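Local coordinates for protein type ii site-specific deoxyribonuclease (Klebsiella pneumoniae, PDB 6EKR) that probably cleaves double-stranded DNA at a specific recognition sequence, as a type II restriction endonuclease of the PD-(D/E)xK nuclease class, at residues 65-69 and 231-235; 111-115 and 136-141; 194-200 and 226-232. The protein carries 2 engineered substitutions. All coordinates share one frame; numbering follows the deposited sequence.

Contact 1 of 3, residues 65-69 and 231-235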
ATOM      1  N   TYR A  65      -9.014  -9.565  23.246  1.00 61.33           N
ATOM      2  CA  TYR A  65     -10.250  -9.050  22.628  1.00 60.44           C
ATOM      3  C   TYR A  65     -10.250  -9.309  21.127  1.00 59.29           C
ATOM      4  O   TYR A  65      -9.204  -9.267  20.484  1.00 59.11           O
ATOM      5  CB  TYR A  65     -10.382  -7.536  22.842  1.00 61.07           C
ATOM      6  CG  TYR A  65     -10.890  -7.091  24.200  1.00 61.85           C
ATOM      7  CD1 TYR A  65     -12.189  -6.599  24.351  1.00 61.94           C
ATOM      8  CD2 TYR A  65     -10.060  -7.130  25.327  1.00 62.60           C
ATOM      9  CE1 TYR A  65     -12.656  -6.179  25.593  1.00 62.28           C
ATOM     10  CE2 TYR A  65     -10.519  -6.717  26.576  1.00 62.24           C
ATOM     11  CZ  TYR A  65     -11.814  -6.241  26.699  1.00 62.40           C
ATOM     12  OH  TYR A  65     -12.267  -5.822  27.931  1.00 63.08           O
ATOM     13  N   SER A  66     -11.427  -9.561  20.570  1.00 57.84           N
ATOM     14  CA  SER A  66     -11.577  -9.640  19.133  1.00 56.44           C
ATOM     15  C   SER A  66     -11.748  -8.225  18.606  1.00 55.72           C
ATOM     16  O   SER A  66     -12.020  -7.312  19.378  1.00 55.68           O
ATOM     17  CB  SER A  66     -12.803 -10.472  18.777  1.00 56.26           C
ATOM     18  OG  SER A  66     -13.973  -9.771  19.117  1.00 55.37           O
ATOM     19  N   ARG A  67     -11.579  -8.044  17.298  1.00 54.70           N
ATOM     20  CA  ARG A  67     -11.949  -6.796  16.630  1.00 53.57           C
ATOM     21  C   ARG A  67     -13.415  -6.467  16.939  1.00 52.95           C
ATOM     22  O   ARG A  67     -14.193  -7.369  17.262  1.00 52.64           O
ATOM     23  CB  ARG A  67     -11.739  -6.913  15.116  1.00 53.34           C
ATOM     24  CG  ARG A  67     -12.679  -7.880  14.434  1.00 52.59           C
ATOM     25  CD  ARG A  67     -12.234  -8.157  13.027  1.00 52.93           C
ATOM     26  NE  ARG A  67     -10.997  -8.930  12.997  1.00 52.92           N
ATOM     27  CZ  ARG A  67     -10.250  -9.120  11.916  1.00 52.61           C
ATOM     28  NH1 ARG A  67     -10.597  -8.593  10.749  1.00 52.61           N
ATOM     29  NH2 ARG A  67      -9.145  -9.837  12.009  1.00 52.94           N
ATOM     30  N   PRO A  68     -13.795  -5.180  16.835  1.00 52.35           N
ATOM     31  CA  PRO A  68     -15.148  -4.771  17.205  1.00 51.86           C
ATOM     32  C   PRO A  68     -16.210  -5.335  16.261  1.00 51.32           C
ATOM     33  O   PRO A  68     -15.991  -5.422  15.049  1.00 51.22           O
ATOM     34  CB  PRO A  68     -15.086  -3.244  17.119  1.00 51.94           C
ATOM     35  CG  PRO A  68     -14.012  -2.967  16.129  1.00 52.12           C
ATOM     36  CD  PRO A  68     -12.990  -4.042  16.353  1.00 52.36           C
ATOM     37  N   VAL A  69     -17.351  -5.703  16.833  1.00 50.88           N
ATOM     38  CA  VAL A  69     -18.422  -6.393  16.123  1.00 50.54           C
ATOM     39  C   VAL A  69     -19.748  -5.664  16.327  1.00 50.50           C
ATOM     40  O   VAL A  69     -20.181  -5.445  17.460  1.00 50.26           O
ATOM     41  CB  VAL A  69     -18.533  -7.873  16.598  1.00 50.42           C
ATOM     42  CG1 VAL A  69     -19.939  -8.420  16.436  1.00 50.38           C
ATOM     43  CG2 VAL A  69     -17.552  -8.747  15.851  1.00 50.49           C
ATOM     44  N   GLU A 231     -14.818  -0.404   7.920  1.00 48.18           N
ATOM     45  CA  GLU A 231     -13.623   0.414   7.933  1.00 48.86           C
ATOM     46  C   GLU A 231     -13.319   0.748   9.378  1.00 49.55           C
ATOM     47  O   GLU A 231     -12.692   1.758   9.670  1.00 49.68           O
ATOM     48  CB  GLU A 231     -13.815   1.692   7.116  1.00 48.88           C
ATOM     49  CG  GLU A 231     -13.906   1.499   5.618  1.00 48.95           C
ATOM     50  CD  GLU A 231     -12.689   0.823   5.017  1.00 50.28           C
ATOM     51  OE1 GLU A 231     -11.626   0.755   5.681  1.00 50.11           O
ATOM     52  OE2 GLU A 231     -12.798   0.355   3.864  1.00 51.30           O
ATOM     53  N   THR A 232     -13.775  -0.112  10.280  1.00 50.81           N
ATOM     54  CA  THR A 232     -13.561   0.067  11.709  1.00 52.40           C
ATOM     55  C   THR A 232     -12.100  -0.078  12.091  1.00 53.67           C
ATOM     56  O   THR A 232     -11.348  -0.846  11.490  1.00 53.70           O
ATOM     57  CB  THR A 232     -14.362  -0.947  12.543  1.00 52.36           C
ATOM     58  OG1 THR A 232     -13.987  -2.281  12.178  1.00 52.77           O
ATOM     59  CG2 THR A 232     -15.855  -0.765  12.338  1.00 52.78           C
ATOM     60  N   GLN A 233     -11.701   0.683  13.095  1.00 55.64           N
ATOM     61  CA  GLN A 233     -10.405   0.501  13.707  1.00 57.70           C
ATOM     62  C   GLN A 233     -10.577   0.492  15.210  1.00 59.20           C
ATOM     63  O   GLN A 233     -11.269   1.344  15.777  1.00 59.30           O
ATOM     64  CB  GLN A 233      -9.433   1.598  13.298  1.00 57.65           C
ATOM     65  CG  GLN A 233      -7.985   1.278  13.662  1.00 58.06           C
ATOM     66  CD  GLN A 233      -7.063   2.460  13.472  1.00 57.89           C
ATOM     67  OE1 GLN A 233      -7.283   3.540  14.047  1.00 57.55           O
ATOM     68  NE2 GLN A 233      -6.016   2.266  12.666  1.00 56.51           N
ATOM     69  N   GLN A 234      -9.944  -0.488  15.842  1.00 61.19           N
ATOM     70  CA  GLN A 234      -9.993  -0.626  17.278  1.00 63.06           C
ATOM     71  C   GLN A 234      -8.980   0.299  17.923  1.00 64.32           C
ATOM     72  O   GLN A 234      -7.846   0.425  17.452  1.00 64.50           O
ATOM     73  CB  GLN A 234      -9.702  -2.068  17.678  1.00 63.04           C
ATOM     74  CG  GLN A 234     -10.177  -2.412  19.070  1.00 63.78           C
ATOM     75  CD  GLN A 234     -10.599  -3.861  19.195  1.00 64.63           C
ATOM     76  OE1 GLN A 234      -9.784  -4.774  19.033  1.00 66.02           O
ATOM     77  NE2 GLN A 234     -11.878  -4.083  19.492  1.00 64.03           N
ATOM     78  N   ASP A 235      -9.414   0.966  18.984  1.00 65.96           N
ATOM     79  CA  ASP A 235      -8.502   1.604  19.914  1.00 67.46           C
ATOM     80  C   ASP A 235      -8.666   0.817  21.202  1.00 68.36           C
ATOM     81  O   ASP A 235      -9.592   1.086  21.982  1.00 68.73           O
ATOM     82  CB  ASP A 235      -8.871   3.072  20.110  1.00 67.57           C
ATOM     83  CG  ASP A 235      -7.734   3.893  20.701  1.00 68.55           C
ATOM     84  OD1 ASP A 235      -6.748   3.305  21.213  1.00 69.12           O
ATOM     85  OD2 ASP A 235      -7.839   5.141  20.654  1.00 68.79           O
TER
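Gln234 lays its side-chain amide against the extended backbone of Ser66, Arg67 and Pro68. Its CG is anti to the backbone N (chi1 -161°) and the chain bends at chi2, which carries the amide to the 65-69 backbone. NE2 donates to Ser66 O at 3.2 Å, with an N-H...O angle of 153°. The NE2 donor lies in the carbonyl plane and meets a lone pair of Ser66 O. The acceptor is also nearly in the amide plane of Gln234, consistent with the amide being held in this rotation. Its other end, OE1, lies 3.8 Å from Arg67 CA. The Pro68 ring lies aslant to Gln234, with Pro68 CD 3.3 Å from Gln234 NE2. The contact joins two beta elements. Segment 65-69 runs on from strand 64-65, at the edge of an antiparallel sheet. Strand 232-235 is one arm of a two-stranded antiparallel hairpin with strand 240-243. Pro68 points its ring at this hairpin. Its CG is 4.0 Å from Thr232 OG1, and Pro68 and Thr232 run past one another head to tail. Val241 of the other arm also touches the Pro68 ring. Thr232 OG1 has its polar partner in Ser230 OG. Ser66 turns its CB away from the hairpin; its OG donates to Arg67 O at 3.0 Å and also bonds Phe59 N. The guanidinium of Arg67 turns away to a salt bridge with Asp123.

Contact 2 of 3, residues 111-115 and 136-141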
ATOM      1  N   ILE A 111     -23.681 -12.778   5.628  1.00 42.01           N
ATOM      2  CA  ILE A 111     -22.313 -12.611   5.163  1.00 41.11           C
ATOM      3  C   ILE A 111     -21.459 -12.072   6.310  1.00 40.94           C
ATOM      4  O   ILE A 111     -20.400 -12.623   6.605  1.00 40.91           O
ATOM      5  CB  ILE A 111     -22.230 -11.699   3.924  1.00 40.96           C
ATOM      6  CG1 ILE A 111     -22.812 -12.413   2.710  1.00 40.13           C
ATOM      7  CG2 ILE A 111     -20.793 -11.304   3.630  1.00 40.45           C
ATOM      8  CD1 ILE A 111     -23.351 -11.470   1.647  1.00 39.54           C
ATOM      9  N   TYR A 112     -21.942 -11.019   6.971  1.00 40.49           N
ATOM     10  CA  TYR A 112     -21.223 -10.393   8.083  1.00 40.09           C
ATOM     11  C   TYR A 112     -20.833 -11.425   9.129  1.00 40.45           C
ATOM     12  O   TYR A 112     -19.663 -11.544   9.488  1.00 40.65           O
ATOM     13  CB  TYR A 112     -22.062  -9.285   8.734  1.00 39.48           C
ATOM     14  CG  TYR A 112     -21.324  -8.477   9.784  1.00 38.28           C
ATOM     15  CD1 TYR A 112     -20.393  -7.515   9.414  1.00 37.44           C
ATOM     16  CD2 TYR A 112     -21.561  -8.674  11.141  1.00 37.37           C
ATOM     17  CE1 TYR A 112     -19.708  -6.770  10.364  1.00 37.30           C
ATOM     18  CE2 TYR A 112     -20.877  -7.935  12.110  1.00 37.27           C
ATOM     19  CZ  TYR A 112     -19.950  -6.979  11.704  1.00 37.91           C
ATOM     20  OH  TYR A 112     -19.269  -6.221  12.627  1.00 38.09           O
ATOM     21  N   THR A 113     -21.825 -12.166   9.604  1.00 40.56           N
ATOM     22  CA  THR A 113     -21.635 -13.160  10.635  1.00 40.70           C
ATOM     23  C   THR A 113     -20.657 -14.239  10.185  1.00 40.82           C
ATOM     24  O   THR A 113     -19.757 -14.601  10.941  1.00 40.85           O
ATOM     25  CB  THR A 113     -22.999 -13.764  11.041  1.00 40.85           C
ATOM     26  OG1 THR A 113     -23.797 -12.737  11.631  1.00 40.89           O
ATOM     27  CG2 THR A 113     -22.853 -14.915  12.032  1.00 40.64           C
ATOM     28  N   SER A 114     -20.820 -14.735   8.962  1.00 40.91           N
ATOM     29  CA  SER A 114     -19.969 -15.817   8.470  1.00 41.66           C
ATOM     30  C   SER A 114     -18.494 -15.412   8.483  1.00 42.13           C
ATOM     31  O   SER A 114     -17.669 -16.101   9.083  1.00 42.45           O
ATOM     32  CB  SER A 114     -20.379 -16.250   7.063  1.00 41.71           C
ATOM     33  OG  SER A 114     -21.634 -16.904   7.055  1.00 42.45           O
ATOM     34  N   VAL A 115     -18.181 -14.290   7.829  1.00 42.51           N
ATOM     35  CA  VAL A 115     -16.820 -13.763   7.731  1.00 42.34           C
ATOM     36  C   VAL A 115     -16.274 -13.304   9.082  1.00 43.13           C
ATOM     37  O   VAL A 115     -15.120 -13.577   9.413  1.00 43.39           O
ATOM     38  CB  VAL A 115     -16.726 -12.620   6.691  1.00 42.00           C
ATOM     39  CG1 VAL A 115     -15.452 -11.830   6.865  1.00 41.21           C
ATOM     40  CG2 VAL A 115     -16.794 -13.177   5.289  1.00 41.17           C
ATOM     41  N   PHE A 136     -10.652 -16.377   3.799  1.00 43.90           N
ATOM     42  CA  PHE A 136     -11.972 -16.942   3.968  1.00 43.06           C
ATOM     43  C   PHE A 136     -13.048 -16.054   3.319  1.00 42.72           C
ATOM     44  O   PHE A 136     -13.941 -16.561   2.631  1.00 42.50           O
ATOM     45  CB  PHE A 136     -12.282 -17.277   5.431  1.00 42.86           C
ATOM     46  CG  PHE A 136     -13.629 -17.894   5.613  1.00 42.59           C
ATOM     47  CD1 PHE A 136     -13.826 -19.242   5.344  1.00 42.28           C
ATOM     48  CD2 PHE A 136     -14.719 -17.113   5.984  1.00 42.28           C
ATOM     49  CE1 PHE A 136     -15.080 -19.815   5.470  1.00 41.29           C
ATOM     50  CE2 PHE A 136     -15.971 -17.671   6.123  1.00 42.38           C
ATOM     51  CZ  PHE A 136     -16.152 -19.031   5.865  1.00 42.71           C
ATOM     52  N   PHE A 137     -12.942 -14.739   3.510  1.00 42.12           N
ATOM     53  CA  PHE A 137     -13.842 -13.797   2.855  1.00 41.79           C
ATOM     54  C   PHE A 137     -13.976 -14.076   1.353  1.00 41.91           C
ATOM     55  O   PHE A 137     -15.086 -14.219   0.862  1.00 41.85           O
ATOM     56  CB  PHE A 137     -13.423 -12.349   3.143  1.00 41.71           C
ATOM     57  CG  PHE A 137     -14.406 -11.289   2.649  1.00 41.25           C
ATOM     58  CD1 PHE A 137     -15.751 -11.583   2.422  1.00 40.86           C
ATOM     59  CD2 PHE A 137     -13.972  -9.984   2.438  1.00 40.41           C
ATOM     60  CE1 PHE A 137     -16.634 -10.610   1.973  1.00 40.65           C
ATOM     61  CE2 PHE A 137     -14.853  -8.996   1.992  1.00 41.07           C
ATOM     62  CZ  PHE A 137     -16.189  -9.310   1.764  1.00 41.39           C
ATOM     63  N   GLU A 138     -12.865 -14.181   0.631  1.00 42.29           N
ATOM     64  CA  GLU A 138     -12.924 -14.515  -0.791  1.00 42.87           C
ATOM     65  C   GLU A 138     -13.636 -15.854  -1.058  1.00 43.47           C
ATOM     66  O   GLU A 138     -14.566 -15.925  -1.871  1.00 43.48           O
ATOM     67  CB  GLU A 138     -11.527 -14.544  -1.403  1.00 42.81           C
ATOM     68  CG  GLU A 138     -11.522 -15.128  -2.809  1.00 44.51           C
ATOM     69  CD  GLU A 138     -10.162 -15.167  -3.453  1.00 47.24           C
ATOM     70  OE1 GLU A 138      -9.189 -15.541  -2.772  1.00 48.15           O
ATOM     71  OE2 GLU A 138     -10.072 -14.838  -4.656  1.00 49.30           O
ATOM     72  N   ILE A 139     -13.177 -16.903  -0.374  1.00 44.06           N
ATOM     73  CA  ILE A 139     -13.704 -18.263  -0.502  1.00 44.54           C
ATOM     74  C   ILE A 139     -15.222 -18.320  -0.286  1.00 44.59           C
ATOM     75  O   ILE A 139     -15.958 -18.960  -1.057  1.00 44.37           O
ATOM     76  CB  ILE A 139     -13.027 -19.175   0.540  1.00 44.94           C
ATOM     77  CG1 ILE A 139     -11.633 -19.569   0.083  1.00 45.11           C
ATOM     78  CG2 ILE A 139     -13.851 -20.434   0.827  1.00 45.29           C
ATOM     79  CD1 ILE A 139     -10.897 -20.301   1.171  1.00 46.02           C
ATOM     80  N   PHE A 140     -15.662 -17.654   0.780  1.00 44.48           N
ATOM     81  CA  PHE A 140     -17.058 -17.581   1.140  1.00 44.47           C
ATOM     82  C   PHE A 140     -17.870 -16.918   0.052  1.00 44.76           C
ATOM     83  O   PHE A 140     -18.890 -17.458  -0.373  1.00 45.01           O
ATOM     84  CB  PHE A 140     -17.222 -16.792   2.425  1.00 44.57           C
ATOM     85  CG  PHE A 140     -18.644 -16.609   2.834  1.00 44.96           C
ATOM     86  CD1 PHE A 140     -19.387 -17.688   3.315  1.00 44.79           C
ATOM     87  CD2 PHE A 140     -19.248 -15.357   2.741  1.00 45.28           C
ATOM     88  CE1 PHE A 140     -20.703 -17.524   3.696  1.00 44.60           C
ATOM     89  CE2 PHE A 140     -20.570 -15.184   3.121  1.00 45.30           C
ATOM     90  CZ  PHE A 140     -21.296 -16.271   3.606  1.00 45.05           C
HETATM   91  N   MSE A 141     -17.422 -15.742  -0.387  1.00 44.79           N
HETATM   92  CA  MSE A 141     -18.136 -14.987  -1.391  1.00 45.06           C
HETATM   93  C   MSE A 141     -18.170 -15.754  -2.691  1.00 44.82           C
HETATM   94  O   MSE A 141     -19.186 -15.770  -3.378  1.00 44.97           O
HETATM   95  CB  MSE A 141     -17.514 -13.619  -1.588  1.00 45.52           C
HETATM   96  CG  MSE A 141     -17.806 -12.665  -0.449  1.00 49.56           C
HETATM   97 SE   MSE A 141     -19.685 -12.664   0.156  1.00 59.36          SE
HETATM   98  CE  MSE A 141     -20.537 -12.123  -1.529  1.00 55.88           C
TER
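Phe140 reaches from segment 136-141 of helix 132-148 into the side of segment 111-115 of helix 101-125, where Ile111, Ser114 and Val115 receive its ring. The CB bond points toward segment 111-115. CG is anti to the backbone N (chi1 177°), and this carries the ring to helix 101-125. On one side of the ring CD2 is 4.2 Å from Val115 CG2. Farther out, CE2 meets Ile111 CG1 at 3.6 Å, and this methylene sits at the ring edge, near its plane. On the other side CE1 is 3.6 Å from Ser114 CB. At the tip, CZ is 3.5 Å from Ser114 OG. Ser114 CB stands over one face, offset toward the rim, and makes a CH-pi contact 3.9 Å from the Phe140 ring centroid. The Ser114 hydroxyl is bonded to Ile110 O, one turn back in its own helix. Around Phe140, the SE of selenomethionine Met141 packs against Ile111 CG2, and Val115 CG2 touches Phe137 CD1. The axes of the two short segments run at 135° to one another, 10.4 Å apart at closest approach. This is largely apolar helix-helix packing in the protein interior. Helix 78-91 supplies Phe85, which touches both Ser114 and Phe140. Helix 22-39 packs on Phe136. Helix 286-298 brings Leu290 against Ile111 and Met141, and Leu195, just after strand 190-194, also reaches Met141.

Contact 3 of 3, residues 194-200 and 226-232. With SO4 (sulfate ion), chain D.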
ATOM      1  N   PRO A 194     -12.676  -7.133  -5.949  1.00 46.93           N
ATOM      2  CA  PRO A 194     -11.630  -7.069  -4.949  1.00 46.90           C
ATOM      3  C   PRO A 194     -12.232  -7.191  -3.560  1.00 47.07           C
ATOM      4  O   PRO A 194     -13.108  -6.408  -3.188  1.00 47.40           O
ATOM      5  CB  PRO A 194     -11.032  -5.671  -5.151  1.00 46.91           C
ATOM      6  CG  PRO A 194     -11.604  -5.156  -6.427  1.00 46.73           C
ATOM      7  CD  PRO A 194     -12.912  -5.812  -6.562  1.00 46.76           C
ATOM      8  N   LEU A 195     -11.767  -8.172  -2.800  1.00 47.10           N
ATOM      9  CA  LEU A 195     -12.281  -8.400  -1.465  1.00 47.16           C
ATOM     10  C   LEU A 195     -11.245  -7.987  -0.450  1.00 47.67           C
ATOM     11  O   LEU A 195     -10.066  -8.298  -0.620  1.00 48.12           O
ATOM     12  CB  LEU A 195     -12.650  -9.868  -1.296  1.00 46.88           C
ATOM     13  CG  LEU A 195     -13.738 -10.258  -2.295  1.00 45.90           C
ATOM     14  CD1 LEU A 195     -13.264 -11.348  -3.238  1.00 44.87           C
ATOM     15  CD2 LEU A 195     -15.007 -10.636  -1.583  1.00 45.25           C
ATOM     16  N   LYS A 196     -11.694  -7.252   0.570  1.00 48.00           N
ATOM     17  CA  LYS A 196     -10.885  -6.817   1.699  1.00 48.47           C
ATOM     18  C   LYS A 196     -11.810  -6.618   2.889  1.00 48.79           C
ATOM     19  O   LYS A 196     -12.873  -6.030   2.742  1.00 48.44           O
ATOM     20  CB  LYS A 196     -10.212  -5.479   1.407  1.00 48.55           C
ATOM     21  CG  LYS A 196      -9.220  -5.477   0.271  1.00 49.92           C
ATOM     22  CD  LYS A 196      -8.789  -4.053  -0.075  1.00 52.63           C
ATOM     23  CE  LYS A 196      -8.404  -3.962  -1.535  1.00 53.77           C
ATOM     24  NZ  LYS A 196      -7.684  -5.211  -1.936  1.00 55.63           N
ATOM     25  N   ILE A 197     -11.395  -7.090   4.064  1.00 49.47           N
ATOM     26  CA  ILE A 197     -12.168  -6.897   5.286  1.00 50.18           C
ATOM     27  C   ILE A 197     -12.244  -5.396   5.573  1.00 50.86           C
ATOM     28  O   ILE A 197     -13.340  -4.840   5.721  1.00 51.13           O
ATOM     29  CB  ILE A 197     -11.583  -7.674   6.512  1.00 50.14           C
ATOM     30  CG1 ILE A 197     -11.301  -9.145   6.174  1.00 50.11           C
ATOM     31  CG2 ILE A 197     -12.516  -7.585   7.728  1.00 49.67           C
ATOM     32  CD1 ILE A 197     -12.507  -9.963   5.804  1.00 49.13           C
ATOM     33  N   THR A 198     -11.079  -4.755   5.656  1.00 51.40           N
ATOM     34  CA  THR A 198     -10.975  -3.296   5.686  1.00 52.04           C
ATOM     35  C   THR A 198      -9.897  -2.904   4.675  1.00 52.98           C
ATOM     36  O   THR A 198      -9.025  -3.720   4.349  1.00 53.06           O
ATOM     37  CB  THR A 198     -10.666  -2.740   7.088  1.00 51.59           C
ATOM     38  OG1 THR A 198      -9.490  -3.363   7.606  1.00 52.01           O
ATOM     39  CG2 THR A 198     -11.807  -3.002   8.039  1.00 51.42           C
ATOM     40  N   THR A 199      -9.964  -1.680   4.154  1.00 54.04           N
ATOM     41  CA  THR A 199      -9.138  -1.321   2.999  1.00 55.25           C
ATOM     42  C   THR A 199      -7.764  -0.777   3.372  1.00 56.07           C
ATOM     43  O   THR A 199      -6.745  -1.197   2.805  1.00 56.16           O
ATOM     44  CB  THR A 199      -9.855  -0.337   2.036  1.00 55.26           C
ATOM     45  OG1 THR A 199     -10.461   0.724   2.780  1.00 55.61           O
ATOM     46  CG2 THR A 199     -10.926  -1.055   1.212  1.00 55.53           C
ATOM     47  N   ARG A 200      -7.746   0.149   4.330  1.00 57.16           N
ATOM     48  CA  ARG A 200      -6.530   0.865   4.738  1.00 58.12           C
ATOM     49  C   ARG A 200      -5.878   1.592   3.555  1.00 58.41           C
ATOM     50  O   ARG A 200      -6.568   2.273   2.785  1.00 58.46           O
ATOM     51  CB  ARG A 200      -5.560  -0.074   5.465  1.00 58.29           C
ATOM     52  CG  ARG A 200      -6.176  -0.738   6.693  1.00 59.62           C
ATOM     53  CD  ARG A 200      -6.444   0.286   7.791  1.00 62.79           C
ATOM     54  NE  ARG A 200      -6.932  -0.345   9.016  1.00 65.28           N
ATOM     55  CZ  ARG A 200      -8.218  -0.498   9.327  1.00 65.90           C
ATOM     56  NH1 ARG A 200      -9.165  -0.056   8.507  1.00 66.04           N
ATOM     57  NH2 ARG A 200      -8.564  -1.087  10.465  1.00 66.25           N
ATOM     58  N   LEU A 226     -16.366  -3.277  -5.431  1.00 44.29           N
ATOM     59  CA  LEU A 226     -15.548  -3.465  -4.247  1.00 44.26           C
ATOM     60  C   LEU A 226     -16.360  -3.963  -3.060  1.00 44.13           C
ATOM     61  O   LEU A 226     -17.311  -3.310  -2.631  1.00 44.00           O
ATOM     62  CB  LEU A 226     -14.857  -2.144  -3.913  1.00 44.35           C
ATOM     63  CG  LEU A 226     -13.768  -2.075  -2.845  1.00 45.15           C
ATOM     64  CD1 LEU A 226     -12.813  -3.254  -2.928  1.00 46.28           C
ATOM     65  CD2 LEU A 226     -13.013  -0.770  -3.008  1.00 44.70           C
ATOM     66  N   ALA A 227     -15.963  -5.116  -2.523  1.00 44.33           N
ATOM     67  CA  ALA A 227     -16.649  -5.726  -1.377  1.00 44.63           C
ATOM     68  C   ALA A 227     -15.798  -5.684  -0.114  1.00 44.98           C
ATOM     69  O   ALA A 227     -14.681  -6.189  -0.105  1.00 45.22           O
ATOM     70  CB  ALA A 227     -17.039  -7.159  -1.690  1.00 44.34           C
ATOM     71  N   CYS A 228     -16.342  -5.085   0.945  1.00 45.22           N
ATOM     72  CA  CYS A 228     -15.662  -4.992   2.231  1.00 45.70           C
ATOM     73  C   CYS A 228     -16.572  -5.386   3.388  1.00 45.55           C
ATOM     74  O   CYS A 228     -17.754  -5.641   3.190  1.00 45.96           O
ATOM     75  CB  CYS A 228     -15.142  -3.577   2.446  1.00 45.63           C
ATOM     76  SG  CYS A 228     -13.964  -3.041   1.203  1.00 48.79           S
ATOM     77  N   ILE A 229     -16.018  -5.432   4.594  1.00 45.35           N
ATOM     78  CA  ILE A 229     -16.808  -5.701   5.782  1.00 45.36           C
ATOM     79  C   ILE A 229     -17.069  -4.400   6.532  1.00 45.83           C
ATOM     80  O   ILE A 229     -18.210  -4.079   6.854  1.00 45.89           O
ATOM     81  CB  ILE A 229     -16.128  -6.766   6.708  1.00 45.44           C
ATOM     82  CG1 ILE A 229     -16.004  -8.124   5.995  1.00 44.31           C
ATOM     83  CG2 ILE A 229     -16.849  -6.898   8.060  1.00 44.16           C
ATOM     84  CD1 ILE A 229     -17.262  -8.615   5.340  1.00 43.27           C
ATOM     85  N   SER A 230     -16.006  -3.652   6.800  1.00 46.31           N
ATOM     86  CA  SER A 230     -16.124  -2.389   7.508  1.00 46.71           C
ATOM     87  C   SER A 230     -14.962  -1.473   7.143  1.00 47.37           C
ATOM     88  O   SER A 230     -14.248  -1.711   6.169  1.00 47.16           O
ATOM     89  CB  SER A 230     -16.152  -2.627   9.023  1.00 46.66           C
ATOM     90  OG  SER A 230     -14.846  -2.868   9.545  1.00 46.34           O
ATOM     91  N   GLU A 231     -14.818  -0.404   7.920  1.00 48.18           N
ATOM     92  CA  GLU A 231     -13.623   0.414   7.933  1.00 48.86           C
ATOM     93  C   GLU A 231     -13.319   0.748   9.378  1.00 49.55           C
ATOM     94  O   GLU A 231     -12.692   1.758   9.670  1.00 49.68           O
ATOM     95  CB  GLU A 231     -13.815   1.692   7.116  1.00 48.88           C
ATOM     96  CG  GLU A 231     -13.906   1.499   5.618  1.00 48.95           C
ATOM     97  CD  GLU A 231     -12.689   0.823   5.017  1.00 50.28           C
ATOM     98  OE1 GLU A 231     -11.626   0.755   5.681  1.00 50.11           O
ATOM     99  OE2 GLU A 231     -12.798   0.355   3.864  1.00 51.30           O
ATOM    100  N   THR A 232     -13.775  -0.112  10.280  1.00 50.81           N
ATOM    101  CA  THR A 232     -13.561   0.067  11.709  1.00 52.40           C
ATOM    102  C   THR A 232     -12.100  -0.078  12.091  1.00 53.67           C
ATOM    103  O   THR A 232     -11.348  -0.846  11.490  1.00 53.70           O
ATOM    104  CB  THR A 232     -14.362  -0.947  12.543  1.00 52.36           C
ATOM    105  OG1 THR A 232     -13.987  -2.281  12.178  1.00 52.77           O
ATOM    106  CG2 THR A 232     -15.855  -0.765  12.338  1.00 52.78           C
TER
HETATM  107  S   SO4 D 403      -5.338  -2.392  11.675  1.00113.95           S
HETATM  108  O1  SO4 D 403      -6.596  -2.300  12.409  1.00114.20           O
HETATM  109  O2  SO4 D 403      -5.437  -3.442  10.664  1.00113.50           O
HETATM  110  O3  SO4 D 403      -4.252  -2.706  12.605  1.00113.88           O
HETATM  111  O4  SO4 D 403      -5.082  -1.108  11.028  1.00113.94           O
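With Thr199 OG1 between its backbone N and carbonyl carbon (chi1 46°) and Glu231 bent at chi2 (-58°), hydroxyl and carboxylate meet. The segments leave neighbouring parallel strands, 190-194 and 222-227, joined through helix 204-217 as a beta-alpha-beta crossover in the mixed sheet of the nuclease fold. Thr199 OG1 donates to Glu231 OE2 at 2.6 Å, on the syn side but out of the carboxylate plane. Thr199 N adds a weak bond to OE1, and Tyr265 OH is a further partner of OE2. Three bonds, one of them weak, hold the carboxylate. Nearer the sheet, Ala227 N bonds Pro194 O and Lys196 N bonds Ala227 O, both at 3.2 Å. Ile197 O then accepts from two donors, Ile229 N at 3.0 Å and Ser230 N at 3.1 Å. The Ile197 and Ile229 side chains run alongside each other, CG2 of Ile197 against CB of Ile229. Arg200 is bent at chi2, and its NH1 makes only a long ion pair with Glu231 OE1. Its NH2 is shared between Thr232 O and O1 of a sulfate, probably from the crystallisation liquor, each at 3.0 Å. Arg200 NE donates almost straight to sulfate O4, 2.8 Å away.

Overall arrangement
From the N terminus, contact 1 opens at 65-69, where strand 64-65 runs out into a loop. Helix 101-125 and helix 132-148 follow, and contact 2 closes the short loop between them. Contact 3 comes next in series, opening at the end of strand 190-194 and closing at the end of strand 222-227. Contact 1 spans contact 2 along the chain. It ends on the same stretch as contact 3, with which it shares Glu231 and Thr232. Phe137 packs on Ala227 and Lys196, and Val115 on Ile197, which joins the helix pair to the mixed sheet. Arg67 on Ile197 links contacts 1 and 3, and Tyr112 on Val69 links contacts 1 and 2.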